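Local atomic coordinates of hypothetical protein (Pseudomonas aeruginosa, PDB entry 2H9F), a protein that probably isomerises methylaconitate, as a homodimeric member of the PrpF family. Residues Glu39-Asp42 against Arg43-Arg47; Leu30-Ser33 against Cys34-Pro37; Gly113-Ala116 against Leu117-Leu121; Ser78-Pro81 against Gly82-Val85; Gly103-Gly106 against Asn107-Thr110. All blocks are in the same frame, centred on the assembly; numbering follows the deposited sequence.

Interaction 1 (Glu39-Asp42 against Arg43-Arg47); sequences EARD and RLFMR
The Arg-43 guanidinium lies with one face over the peptide joining Glu-39 to Ala-40, Ala-40 N standing 3.9 Å above its plane. Arg-43 CG sits beside the residue's own backbone N (chi1 -60°), and the bend of the chain at chi3 then lays the flat group over that peptide. Its ion pair with the Glu-39 carboxylate is long, 3.7 Å from OE2 to NH1, and doubtful, because Arg-43 has two conformers. In the given conformer its NH2 pairs with the terminal carboxylate of Phe-396. The Asp-42 carboxylate bonds through OD1 to Trp-101 NE1.

The backbone supplies the regular bonds. Arg-43 N donates to Glu-39 O at 2.9 Å, and the same i to i+4 step recurs from Leu-44 to Ala-40, from Phe-45 to Arg-41 and from Met-46 to Asp-42. N-H...O angles of at least 155° mark these as the opening turns of alpha-helix 39-49.

Apolar contacts line another flank. The aliphatic part of Arg-41 runs alongside the Phe-45 ring, CG coming 4.0 Å from CE2, and its guanidinium, bonded to the preceding loop, is only 18° from the ring plane. Met-46 is a selenomethionine whose methyl CE swings back to within 4.0 Å of Asp-42 CB.

Interaction 2 (Leu30-Ser33 against Cys34-Pro37); sequences LPES and CRVP
A short 3-10 turn within the loop between strand 20-26 and helix 39-49 brings Leu-30 and Pro-31 up against Cys-34 and Arg-35. Its evidence is a pair of i to i+3 backbone bonds, Cys-34 N to Pro-31 O at 2.8 Å and Arg-35 N to Glu-32 O at 3.2 Å; in both the donor stands well above the carbonyl plane, by 49° and 62°.

The Arg-35 side chain folds back across the start of this turn. Its chain is extended from CG to NE, which carries the guanidinium past the turn to Leu-30 O. There NE donates at 2.9 Å and NH2 adds a weak bond at 3.1 Å, so one carbonyl oxygen takes one bent bond and one weak one, which would limit the rotation of the guanidinium. One face of the guanidinium is covered by Glu-32 CA, 3.6 Å above its centre. The Glu-32 carboxylate plane is nearly parallel to it (9°), yet the charges do not meet: OE1 and Arg-35 NH1 are 5.0 Å apart.

On the buried flank Leu-30 CB lies 4.1 Å from Cys-34 CB, and Pro-31 CB approaches Cys-34 SG. Farther on, a water donates to both Ser-33 O and Val-36 O, bridging the exit of the turn.

Leu-30, Pro-31 and Cys-34 all rest on Leu-44 of helix 39-49, Ser-33 touches Ala-40 of that helix, and Cys-34 O accepts from Arg-41 NE, which pins the loop to the helix it leads into.

Interaction 3 (Gly113-Ala116 against Leu117-Leu121); sequences GAFA and LHAGL
Ala-116 O and Leu-121 N close the end of helix 106-118 in a Schellman motif. The diagnostic bond runs from Leu-121 N to Ala-116 O at 3.0 Å, with a C=O...N angle of 174°; inside it, Gly-120 N donates to Leu-117 O at 3.2 Å. Gly-120 has a positive phi, a conformation that favours glycine and lets the chain turn out of the helix.

Before this cap the helical carbonyls are satisfied in ordinary fashion. Ala-114 O accepts from His-118 N at 3.0 Å, in the carbonyl plane, and takes a second, weak bond from Leu-117 N. Phe-115 O receives Ala-119 N at 2.7 Å. Beyond the cap, Ala-119 O bonds to Arg-26 NH1 and Leu-121 O to Lys-77 NZ, so two basic side chains gather near the C-terminal end of the helix, which would probably suit its dipole.

The His-118 ring comes back along the helix towards Ala-114. In the given one of its two conformers, CD2 lies 3.0 Å from Ala-114 O, which stands oblique to the ring; the side chain also packs on Glu-159 and on Arg-390 of the second subunit. Leu-117 packs on Cys-133 and Val-135 of strand 131-139.

Phe-115 CG, placed beside its own carbonyl carbon (chi1 -175°), sends the ring along the next turn, and the Ala-119 methyl sits over one face of it: CB is 4.1 Å from the Phe-115 ring centroid, 12° off the ring normal, in a CH-pi contact.

Interaction 4 (Ser78-Pro81 against Gly82-Val85); sequences SSQP and GHDV. With SO4 (sulfate ion), chain E.
Gln-80 and His-83 lie side by side and point the same way, their amide and ring planes 65° apart, with Gln-80 CG 3.5 Å from His-83 ND1. They are the end residues of a type II beta turn at the tip of the hairpin joining strands 71-77 and 85-92. The weak closing bond runs from His-83 N to Gln-80 O at 3.2 Å, and Gly-82 takes the positive phi (76°) that such a turn needs at its third position.

His-83 CG, set beside its backbone N (chi1 -69°), brings the imidazole back over the turn. ND1 donates to Pro-81 O at 3.0 Å from above the carbonyl plane, while NE2 bonds to Thr-145 OG1, so both ring nitrogens are engaged. Ser-78 OG lies 3.5 Å from His-83 CB. That hydroxyl accepts from Gln-80 N at 2.9 Å, an ST turn, and also bonds to Asp-86 OD1. Ser-78 N donates to Asp-84 O at 3.1 Å, joining the two arms.

Gly-82 N, directed outwards, donates to sulfate O4 at 2.6 Å. Because ND1 acts as donor, a neutral His-83 would probably use NE2 as an acceptor; the sulfate, probably from the crystallisation liquor, need not imply a physiological anion site.

Interaction 5 (Gly103-Gly106 against Asn107-Thr110); sequences GNCG and NLST
Cys-105 meets Leu-108 as the N-cap of helix 106-118. From its CB outwards, the side chain runs along the first turn: CB lies 4.1 Å from Leu-108 CB. SG, anti to the residue's own N (chi1 -170°), is thereby brought in front of the helix start, where Leu-108 N donates to it at 3.4 Å with an N-H...S angle of 163°. That nearly straight bond is a capping bond made by sulfur. The same SG has the apolar flank of Leu-108 beside it, 4.0 Å from CB, and Asn-107 CB on its approach.

The Cys-105 carbonyl is served more heavily. Ser-109 N donates to its O at 3.0 Å, as in the regular helix, and Ser-109 OG donates as well, also at 3.0 Å; the two reach the oxygen from opposite faces of its plane. Tyr-87 OH adds another bond. Two residues on, Asn-107 O takes both Thr-110 N and Thr-110 OG1, the latter at 2.9 Å, this time from a single face. Asn-107 OD1 bonds to Thr-19 N, tying the helix start to the turn ahead of strand 20-26.

PrpF proteins share the diaminopimelate epimerase-like fold, in whose cysteine-dependent racemases and epimerases catalytic cysteines sit at helix N termini; Cys-105 has a comparable position, which may mark the active site. Chemically, one residue caps the helix twice over: its sulfur accepts the N-H of Leu-108, while the hydroxyls of Ser-109 and Tyr-87 hold the carbonyl behind it.

How the interactions relate
The five contacts follow one another along the chain in the order 2, 1, 4, 5, 3. Interactions 1 and 2 form a unit, their centres 10 Å apart, with Ala-40 O approaching Cys-34 SG at 3.6 Å. Interactions 3 and 4 touch through Val-85, whose CG1 lies 3.7 Å from both Ala-116 CB and Leu-121 CB, so the C-terminal end of helix 106-118 packs on the strand that leaves the 78-85 hairpin. Interactions 5 and 3 mark the start and end of that helix, centres about 15 Å apart. Interaction 5, about 8 Å from the chain centre, holds the possible active-site helix start; the sulfate-bearing turn of interaction 4 is about 18 Å away between centres, so the sulfate does not mark that site.

Interaction 1 (Glu39-Asp42 against Arg43-Arg47)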
loop_
_atom_site.group_PDB
_atom_site.type_symbol
_atom_site.label_atom_id
_atom_site.label_comp_id
_atom_site.label_asym_id
_atom_site.label_seq_id
_atom_site.Cartn_x
_atom_site.Cartn_y
_atom_site.Cartn_z
ATOM N N GLU A 39 -22.686 -0.657 -14.034
ATOM C CA GLU A 39 -22.498 0.084 -12.805
ATOM C C GLU A 39 -22.327 -0.847 -11.590
ATOM O O GLU A 39 -21.458 -0.593 -10.776
ATOM C CB GLU A 39 -23.650 1.101 -12.654
ATOM C CG GLU A 39 -23.680 1.963 -11.342
ATOM C CD GLU A 39 -22.598 3.090 -11.221
ATOM O OE1 GLU A 39 -22.048 3.535 -12.285
ATOM O OE2 GLU A 39 -22.323 3.506 -10.042
ATOM N N ALA A 40 -23.078 -1.951 -11.486
ATOM C CA ALA A 40 -22.940 -2.858 -10.334
ATOM C C ALA A 40 -21.533 -3.397 -10.254
ATOM O O ALA A 40 -20.915 -3.475 -9.187
ATOM C CB ALA A 40 -23.934 -3.980 -10.422
ATOM N N ARG A 41 -20.998 -3.802 -11.396
ATOM C CA ARG A 41 -19.671 -4.413 -11.419
ATOM C C ARG A 41 -18.607 -3.398 -10.953
ATOM O O ARG A 41 -17.698 -3.692 -10.163
ATOM C CB ARG A 41 -19.363 -4.909 -12.849
ATOM C CG ARG A 41 -17.951 -5.432 -12.954
ATOM C CD ARG A 41 -17.586 -5.859 -14.355
ATOM N NE ARG A 41 -18.213 -7.127 -14.664
ATOM C CZ ARG A 41 -18.160 -7.726 -15.851
ATOM N NH1 ARG A 41 -17.456 -7.210 -16.858
ATOM N NH2 ARG A 41 -18.769 -8.887 -15.997
ATOM N N ASP A 42 -18.722 -2.198 -11.485
ATOM C CA ASP A 42 -17.794 -1.090 -11.213
ATOM C C ASP A 42 -17.839 -0.789 -9.724
ATOM O O ASP A 42 -16.787 -0.777 -9.063
ATOM C CB ASP A 42 -18.211 0.130 -12.092
ATOM C CG ASP A 42 -17.714 0.018 -13.548
ATOM O OD1 ASP A 42 -17.268 -1.073 -13.957
ATOM O OD2 ASP A 42 -17.797 1.036 -14.280
ATOM N N ARG A 43 -19.052 -0.651 -9.169
ATOM C CA ARG A 43 -19.264 -0.421 -7.719
ATOM C C ARG A 43 -18.645 -1.535 -6.887
ATOM O O ARG A 43 -17.954 -1.293 -5.846
ATOM C CB ARG A 43 -20.779 -0.353 -7.407
ATOM C CG ARG A 43 -21.559 0.735 -8.113
ATOM C CD ARG A 43 -22.972 0.983 -7.513
ATOM N NE ARG A 43 -23.960 -0.072 -7.796
ATOM C CZ ARG A 43 -24.976 0.053 -8.653
ATOM N NH1 ARG A 43 -25.149 1.178 -9.328
ATOM N NH2 ARG A 43 -25.817 -0.946 -8.865
ATOM N N LEU A 44 -18.873 -2.778 -7.331
ATOM C CA LEU A 44 -18.348 -3.913 -6.594
ATOM C C LEU A 44 -16.831 -3.789 -6.461
ATOM O O LEU A 44 -16.286 -3.882 -5.362
ATOM C CB LEU A 44 -18.723 -5.259 -7.232
ATOM C CG LEU A 44 -18.017 -6.461 -6.550
ATOM C CD1 LEU A 44 -18.484 -6.629 -5.130
ATOM C CD2 LEU A 44 -18.211 -7.772 -7.351
ATOM N N PHE A 45 -16.163 -3.547 -7.584
ATOM C CA PHE A 45 -14.716 -3.499 -7.610
ATOM C C PHE A 45 -14.126 -2.287 -6.880
ATOM O O PHE A 45 -13.111 -2.383 -6.178
ATOM C CB PHE A 45 -14.247 -3.596 -9.052
ATOM C CG PHE A 45 -14.455 -4.967 -9.670
ATOM C CD1 PHE A 45 -14.827 -6.057 -8.902
ATOM C CD2 PHE A 45 -14.170 -5.177 -10.995
ATOM C CE1 PHE A 45 -15.011 -7.279 -9.462
ATOM C CE2 PHE A 45 -14.299 -6.418 -11.540
ATOM C CZ PHE A 45 -14.764 -7.463 -10.789
HETATM N N MSE A 46 -14.800 -1.157 -7.007
HETATM C CA MSE A 46 -14.490 0.025 -6.171
HETATM C C MSE A 46 -14.490 -0.411 -4.716
HETATM O O MSE A 46 -13.487 -0.250 -3.929
HETATM C CB MSE A 46 -15.551 1.163 -6.448
HETATM C CG MSE A 46 -15.317 1.925 -7.669
HETATM SE SE MSE A 46 -16.762 3.181 -7.734
HETATM C CE MSE A 46 -17.323 3.225 -9.656
ATOM N N ARG A 47 -15.510 -1.154 -4.328
ATOM C CA ARG A 47 -15.661 -1.467 -2.906
ATOM C C ARG A 47 -14.644 -2.532 -2.461
ATOM O O ARG A 47 -14.075 -2.458 -1.343
ATOM C CB ARG A 47 -17.132 -1.834 -2.613
ATOM C CG ARG A 47 -17.520 -1.819 -1.125
ATOM C CD ARG A 47 -17.706 -0.411 -0.485
ATOM N NE ARG A 47 -17.221 -0.580 0.875
ATOM C CZ ARG A 47 -17.894 -0.460 2.018
ATOM N NH1 ARG A 47 -19.154 -0.011 2.117
ATOM N NH2 ARG A 47 -17.216 -0.755 3.124
#

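Interaction 2 (Leu30-Ser33 against Cys34-Pro37)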
loop_
_atom_site.group_PDB
_atom_site.type_symbol
_atom_site.label_atom_id
_atom_site.label_comp_id
_atom_site.label_asym_id
_atom_site.label_seq_id
_atom_site.Cartn_x
_atom_site.Cartn_y
_atom_site.Cartn_z
ATOM N N LEU A 30 -18.966 -14.228 -9.614
ATOM C CA LEU A 30 -19.412 -12.880 -9.293
ATOM C C LEU A 30 -20.887 -12.913 -9.014
ATOM O O LEU A 30 -21.622 -13.690 -9.626
ATOM C CB LEU A 30 -19.156 -11.898 -10.448
ATOM C CG LEU A 30 -17.687 -11.564 -10.750
ATOM C CD1 LEU A 30 -17.551 -10.649 -11.987
ATOM C CD2 LEU A 30 -16.963 -10.956 -9.554
ATOM N N PRO A 31 -21.356 -11.990 -8.177
ATOM C CA PRO A 31 -22.802 -11.787 -8.094
ATOM C C PRO A 31 -23.462 -11.600 -9.436
ATOM O O PRO A 31 -22.881 -11.071 -10.368
ATOM C CB PRO A 31 -22.928 -10.520 -7.266
ATOM C CG PRO A 31 -21.703 -10.474 -6.457
ATOM C CD PRO A 31 -20.635 -11.038 -7.336
ATOM N N GLU A 32 -24.700 -12.050 -9.537
ATOM C CA GLU A 32 -25.332 -12.109 -10.816
ATOM C C GLU A 32 -25.321 -10.744 -11.478
ATOM O O GLU A 32 -25.082 -10.640 -12.669
ATOM C CB GLU A 32 -26.758 -12.615 -10.681
ATOM C CG GLU A 32 -27.427 -12.912 -12.026
ATOM C CD GLU A 32 -28.928 -13.281 -11.900
ATOM O OE1 GLU A 32 -29.413 -13.601 -10.780
ATOM O OE2 GLU A 32 -29.609 -13.255 -12.945
ATOM N N SER A 33 -25.578 -9.696 -10.717
ATOM C CA SER A 33 -25.590 -8.350 -11.288
ATOM C C SER A 33 -24.242 -7.911 -11.848
ATOM O O SER A 33 -24.179 -7.046 -12.705
ATOM C CB SER A 33 -26.082 -7.332 -10.266
ATOM O OG SER A 33 -25.199 -7.243 -9.192
ATOM N N CYS A 34 -23.156 -8.500 -11.351
ATOM C CA CYS A 34 -21.841 -8.142 -11.806
ATOM C C CYS A 34 -21.291 -9.040 -12.936
ATOM O O CYS A 34 -20.107 -8.932 -13.289
ATOM C CB CYS A 34 -20.900 -8.183 -10.604
ATOM S SG CYS A 34 -21.465 -7.077 -9.327
ATOM N N ARG A 35 -22.116 -9.919 -13.508
ATOM C CA ARG A 35 -21.620 -10.837 -14.536
ATOM C C ARG A 35 -21.767 -10.261 -15.932
ATOM O O ARG A 35 -21.471 -10.929 -16.923
ATOM C CB ARG A 35 -22.344 -12.177 -14.462
ATOM C CG ARG A 35 -22.042 -12.978 -13.244
ATOM C CD ARG A 35 -22.743 -14.315 -13.316
ATOM N NE ARG A 35 -22.831 -14.819 -11.974
ATOM C CZ ARG A 35 -23.899 -15.382 -11.429
ATOM N NH1 ARG A 35 -25.038 -15.565 -12.108
ATOM N NH2 ARG A 35 -23.818 -15.746 -10.153
ATOM N N VAL A 36 -22.251 -9.031 -16.005
ATOM C CA VAL A 36 -22.104 -8.253 -17.213
ATOM C C VAL A 36 -21.464 -6.918 -16.871
ATOM O O VAL A 36 -21.587 -6.434 -15.745
ATOM C CB VAL A 36 -23.470 -8.019 -17.878
ATOM C CG1 VAL A 36 -24.055 -9.340 -18.355
ATOM C CG2 VAL A 36 -24.430 -7.293 -16.914
ATOM N N PRO A 37 -20.852 -6.269 -17.863
ATOM C CA PRO A 37 -20.321 -4.969 -17.564
ATOM C C PRO A 37 -21.421 -4.026 -17.150
ATOM O O PRO A 37 -22.552 -4.138 -17.621
ATOM C CB PRO A 37 -19.698 -4.525 -18.878
ATOM C CG PRO A 37 -19.604 -5.723 -19.722
ATOM C CD PRO A 37 -20.667 -6.638 -19.275
HETATM O O HOH W 1 -22.639 -4.821 -13.726
#

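Interaction 3 (Gly113-Ala116 against Leu117-Leu121)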
loop_
_atom_site.group_PDB
_atom_site.type_symbol
_atom_site.label_atom_id
_atom_site.label_comp_id
_atom_site.label_asym_id
_atom_site.label_seq_id
_atom_site.Cartn_x
_atom_site.Cartn_y
_atom_site.Cartn_z
ATOM N N GLY A 113 -2.594 -15.736 -16.884
ATOM C CA GLY A 113 -2.243 -17.061 -17.368
ATOM C C GLY A 113 -2.227 -18.065 -16.241
ATOM O O GLY A 113 -2.745 -19.153 -16.367
ATOM N N ALA A 114 -1.672 -17.670 -15.109
ATOM C CA ALA A 114 -1.620 -18.548 -13.931
ATOM C C ALA A 114 -3.039 -18.803 -13.364
ATOM O O ALA A 114 -3.437 -19.947 -13.110
ATOM C CB ALA A 114 -0.727 -17.949 -12.897
ATOM N N PHE A 115 -3.805 -17.732 -13.218
ATOM C CA PHE A 115 -5.134 -17.825 -12.652
ATOM C C PHE A 115 -6.046 -18.654 -13.510
ATOM O O PHE A 115 -6.917 -19.326 -12.987
ATOM C CB PHE A 115 -5.745 -16.430 -12.506
ATOM C CG PHE A 115 -7.086 -16.417 -11.815
ATOM C CD1 PHE A 115 -7.204 -16.859 -10.505
ATOM C CD2 PHE A 115 -8.214 -15.960 -12.464
ATOM C CE1 PHE A 115 -8.433 -16.834 -9.872
ATOM C CE2 PHE A 115 -9.408 -15.957 -11.841
ATOM C CZ PHE A 115 -9.507 -16.385 -10.533
ATOM N N ALA A 116 -5.870 -18.585 -14.836
ATOM C CA ALA A 116 -6.665 -19.394 -15.755
ATOM C C ALA A 116 -6.614 -20.851 -15.343
ATOM O O ALA A 116 -7.607 -21.553 -15.419
ATOM C CB ALA A 116 -6.141 -19.262 -17.187
ATOM N N LEU A 117 -5.429 -21.296 -14.905
ATOM C CA LEU A 117 -5.229 -22.670 -14.432
ATOM C C LEU A 117 -5.723 -22.900 -12.998
ATOM O O LEU A 117 -6.403 -23.915 -12.750
ATOM C CB LEU A 117 -3.770 -23.069 -14.585
ATOM C CG LEU A 117 -3.285 -23.215 -16.048
ATOM C CD1 LEU A 117 -1.759 -23.179 -16.120
ATOM C CD2 LEU A 117 -3.796 -24.505 -16.626
ATOM N N HIS A 118 -5.437 -21.982 -12.069
ATOM C CA HIS A 118 -5.972 -22.137 -10.721
ATOM C C HIS A 118 -7.500 -22.150 -10.769
ATOM O O HIS A 118 -8.124 -22.867 -10.025
ATOM C CB HIS A 118 -5.476 -21.034 -9.789
ATOM C CG HIS A 118 -3.982 -20.922 -9.710
ATOM N ND1 HIS A 118 -3.181 -21.891 -9.146
ATOM C CD2 HIS A 118 -3.154 -19.931 -10.114
ATOM C CE1 HIS A 118 -1.926 -21.489 -9.197
ATOM N NE2 HIS A 118 -1.888 -20.297 -9.772
ATOM N N ALA A 119 -8.074 -21.402 -11.688
ATOM C CA ALA A 119 -9.509 -21.269 -11.779
ATOM C C ALA A 119 -10.229 -22.375 -12.509
ATOM O O ALA A 119 -11.479 -22.355 -12.566
ATOM C CB ALA A 119 -9.861 -19.941 -12.418
ATOM N N GLY A 120 -9.487 -23.300 -13.108
ATOM C CA GLY A 120 -10.093 -24.437 -13.789
ATOM C C GLY A 120 -10.694 -24.046 -15.106
ATOM O O GLY A 120 -11.641 -24.693 -15.572
ATOM N N LEU A 121 -10.182 -22.996 -15.733
ATOM C CA LEU A 121 -10.841 -22.505 -16.940
ATOM C C LEU A 121 -10.211 -23.037 -18.225
ATOM O O LEU A 121 -10.696 -22.775 -19.315
ATOM C CB LEU A 121 -10.847 -20.976 -16.945
ATOM C CG LEU A 121 -11.649 -20.258 -15.858
ATOM C CD1 LEU A 121 -11.274 -18.782 -15.833
ATOM C CD2 LEU A 121 -13.124 -20.444 -16.107
#

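Interaction 4 (Ser78-Pro81 against Gly82-Val85)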
loop_
_atom_site.group_PDB
_atom_site.type_symbol
_atom_site.label_atom_id
_atom_site.label_comp_id
_atom_site.label_asym_id
_atom_site.label_seq_id
_atom_site.Cartn_x
_atom_site.Cartn_y
_atom_site.Cartn_z
ATOM N N SER A 78 -13.180 -18.494 -22.792
ATOM C CA SER A 78 -13.302 -17.663 -23.956
ATOM C C SER A 78 -14.364 -18.136 -24.925
ATOM O O SER A 78 -14.497 -19.327 -25.192
ATOM C CB SER A 78 -11.993 -17.652 -24.690
ATOM O OG SER A 78 -12.037 -16.703 -25.711
ATOM N N SER A 79 -15.062 -17.167 -25.495
ATOM C CA SER A 79 -15.972 -17.390 -26.626
ATOM C C SER A 79 -15.209 -17.274 -27.944
ATOM O O SER A 79 -15.687 -17.682 -29.002
ATOM C CB SER A 79 -17.039 -16.287 -26.583
ATOM O OG SER A 79 -16.425 -15.090 -26.049
ATOM N N GLN A 80 -14.007 -16.721 -27.855
ATOM C CA GLN A 80 -13.214 -16.383 -29.003
ATOM C C GLN A 80 -12.481 -17.650 -29.531
ATOM O O GLN A 80 -11.779 -18.325 -28.799
ATOM C CB GLN A 80 -12.287 -15.240 -28.574
ATOM C CG GLN A 80 -11.508 -14.570 -29.659
ATOM C CD GLN A 80 -12.369 -13.830 -30.671
ATOM O OE1 GLN A 80 -13.427 -13.257 -30.330
ATOM N NE2 GLN A 80 -11.907 -13.832 -31.937
ATOM N N PRO A 81 -12.704 -18.021 -30.803
ATOM C CA PRO A 81 -12.043 -19.215 -31.325
ATOM C C PRO A 81 -10.550 -19.182 -31.124
ATOM O O PRO A 81 -9.931 -18.138 -31.329
ATOM C CB PRO A 81 -12.353 -19.169 -32.816
ATOM C CG PRO A 81 -13.584 -18.415 -32.894
ATOM C CD PRO A 81 -13.575 -17.403 -31.806
ATOM N N GLY A 82 -9.986 -20.315 -30.729
ATOM C CA GLY A 82 -8.551 -20.438 -30.523
ATOM C C GLY A 82 -8.018 -19.804 -29.264
ATOM O O GLY A 82 -6.823 -19.523 -29.150
ATOM N N HIS A 83 -8.887 -19.611 -28.283
ATOM C CA HIS A 83 -8.477 -19.036 -27.023
ATOM C C HIS A 83 -9.059 -19.829 -25.871
ATOM O O HIS A 83 -10.118 -20.407 -25.979
ATOM C CB HIS A 83 -8.932 -17.569 -26.980
ATOM C CG HIS A 83 -8.190 -16.679 -27.936
ATOM N ND1 HIS A 83 -8.588 -16.484 -29.246
ATOM C CD2 HIS A 83 -7.057 -15.950 -27.773
ATOM C CE1 HIS A 83 -7.723 -15.674 -29.842
ATOM N NE2 HIS A 83 -6.801 -15.318 -28.964
ATOM N N ASP A 84 -8.331 -19.858 -24.771
ATOM C CA ASP A 84 -8.767 -20.505 -23.546
ATOM C C ASP A 84 -9.582 -19.601 -22.633
ATOM O O ASP A 84 -10.576 -20.054 -22.079
ATOM C CB ASP A 84 -7.547 -21.026 -22.780
ATOM C CG ASP A 84 -6.798 -22.058 -23.585
ATOM O OD1 ASP A 84 -7.439 -23.080 -23.946
ATOM O OD2 ASP A 84 -5.630 -21.796 -23.928
ATOM N N VAL A 85 -9.138 -18.360 -22.431
ATOM C CA VAL A 85 -9.805 -17.462 -21.497
ATOM C C VAL A 85 -9.958 -16.072 -22.060
ATOM O O VAL A 85 -9.118 -15.614 -22.825
ATOM C CB VAL A 85 -9.039 -17.378 -20.167
ATOM C CG1 VAL A 85 -9.105 -18.774 -19.428
ATOM C CG2 VAL A 85 -7.586 -16.875 -20.388
HETATM S S SO4 E . -12.328 -23.234 -30.577
HETATM O O1 SO4 E . -13.237 -22.325 -31.304
HETATM O O2 SO4 E . -13.002 -23.782 -29.404
HETATM O O3 SO4 E . -11.957 -24.350 -31.456
HETATM O O4 SO4 E . -11.111 -22.552 -30.117
#

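Interaction 5 (Gly103-Gly106 against Asn107-Thr110)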
loop_
_atom_site.group_PDB
_atom_site.type_symbol
_atom_site.label_atom_id
_atom_site.label_comp_id
_atom_site.label_asym_id
_atom_site.label_seq_id
_atom_site.Cartn_x
_atom_site.Cartn_y
_atom_site.Cartn_z
ATOM N N GLY A 103 -7.646 -0.036 -20.808
ATOM C CA GLY A 103 -6.226 -0.361 -20.991
ATOM C C GLY A 103 -5.968 -1.848 -20.899
ATOM O O GLY A 103 -6.902 -2.637 -20.666
ATOM N N ASN A 104 -4.696 -2.225 -21.077
ATOM C CA ASN A 104 -4.179 -3.499 -20.540
ATOM C C ASN A 104 -3.015 -3.266 -19.567
ATOM O O ASN A 104 -2.253 -2.278 -19.636
ATOM C CB ASN A 104 -3.734 -4.539 -21.630
ATOM C CG ASN A 104 -3.292 -5.938 -21.005
ATOM O OD1 ASN A 104 -3.929 -6.428 -20.046
ATOM N ND2 ASN A 104 -2.187 -6.539 -21.530
ATOM N N CYS A 105 -2.913 -4.239 -18.670
ATOM C CA CYS A 105 -1.794 -4.415 -17.791
ATOM C C CYS A 105 -1.033 -5.673 -18.219
ATOM O O CYS A 105 -1.479 -6.804 -18.007
ATOM C CB CYS A 105 -2.296 -4.550 -16.346
ATOM S SG CYS A 105 -0.950 -4.477 -15.261
ATOM N N GLY A 106 0.111 -5.460 -18.838
ATOM C CA GLY A 106 0.960 -6.550 -19.254
ATOM C C GLY A 106 1.509 -7.312 -18.068
ATOM O O GLY A 106 1.805 -8.514 -18.174
ATOM N N ASN A 107 1.656 -6.622 -16.924
ATOM C CA ASN A 107 2.154 -7.299 -15.696
ATOM C C ASN A 107 1.107 -8.267 -15.174
ATOM O O ASN A 107 1.458 -9.448 -14.931
ATOM C CB ASN A 107 2.666 -6.308 -14.639
ATOM C CG ASN A 107 4.062 -5.832 -14.967
ATOM O OD1 ASN A 107 5.057 -6.496 -14.641
ATOM N ND2 ASN A 107 4.153 -4.735 -15.693
ATOM N N LEU A 108 -0.168 -7.807 -15.102
ATOM C CA LEU A 108 -1.239 -8.696 -14.650
ATOM C C LEU A 108 -1.594 -9.797 -15.653
ATOM O O LEU A 108 -2.141 -10.813 -15.244
ATOM C CB LEU A 108 -2.484 -7.945 -14.139
ATOM C CG LEU A 108 -2.373 -7.302 -12.743
ATOM C CD1 LEU A 108 -3.751 -6.948 -12.244
ATOM C CD2 LEU A 108 -1.597 -8.107 -11.650
ATOM N N SER A 109 -1.235 -9.646 -16.931
ATOM C CA SER A 109 -1.305 -10.781 -17.904
ATOM C C SER A 109 -0.645 -12.044 -17.399
ATOM O O SER A 109 -1.153 -13.143 -17.588
ATOM C CB SER A 109 -0.622 -10.390 -19.219
ATOM O OG SER A 109 -1.243 -9.229 -19.727
ATOM N N THR A 110 0.511 -11.878 -16.767
ATOM C CA THR A 110 1.209 -13.006 -16.203
ATOM C C THR A 110 0.262 -13.704 -15.222
ATOM O O THR A 110 0.122 -14.906 -15.289
ATOM C CB THR A 110 2.498 -12.573 -15.501
ATOM O OG1 THR A 110 3.095 -11.460 -16.196
ATOM C CG2 THR A 110 3.467 -13.718 -15.449
#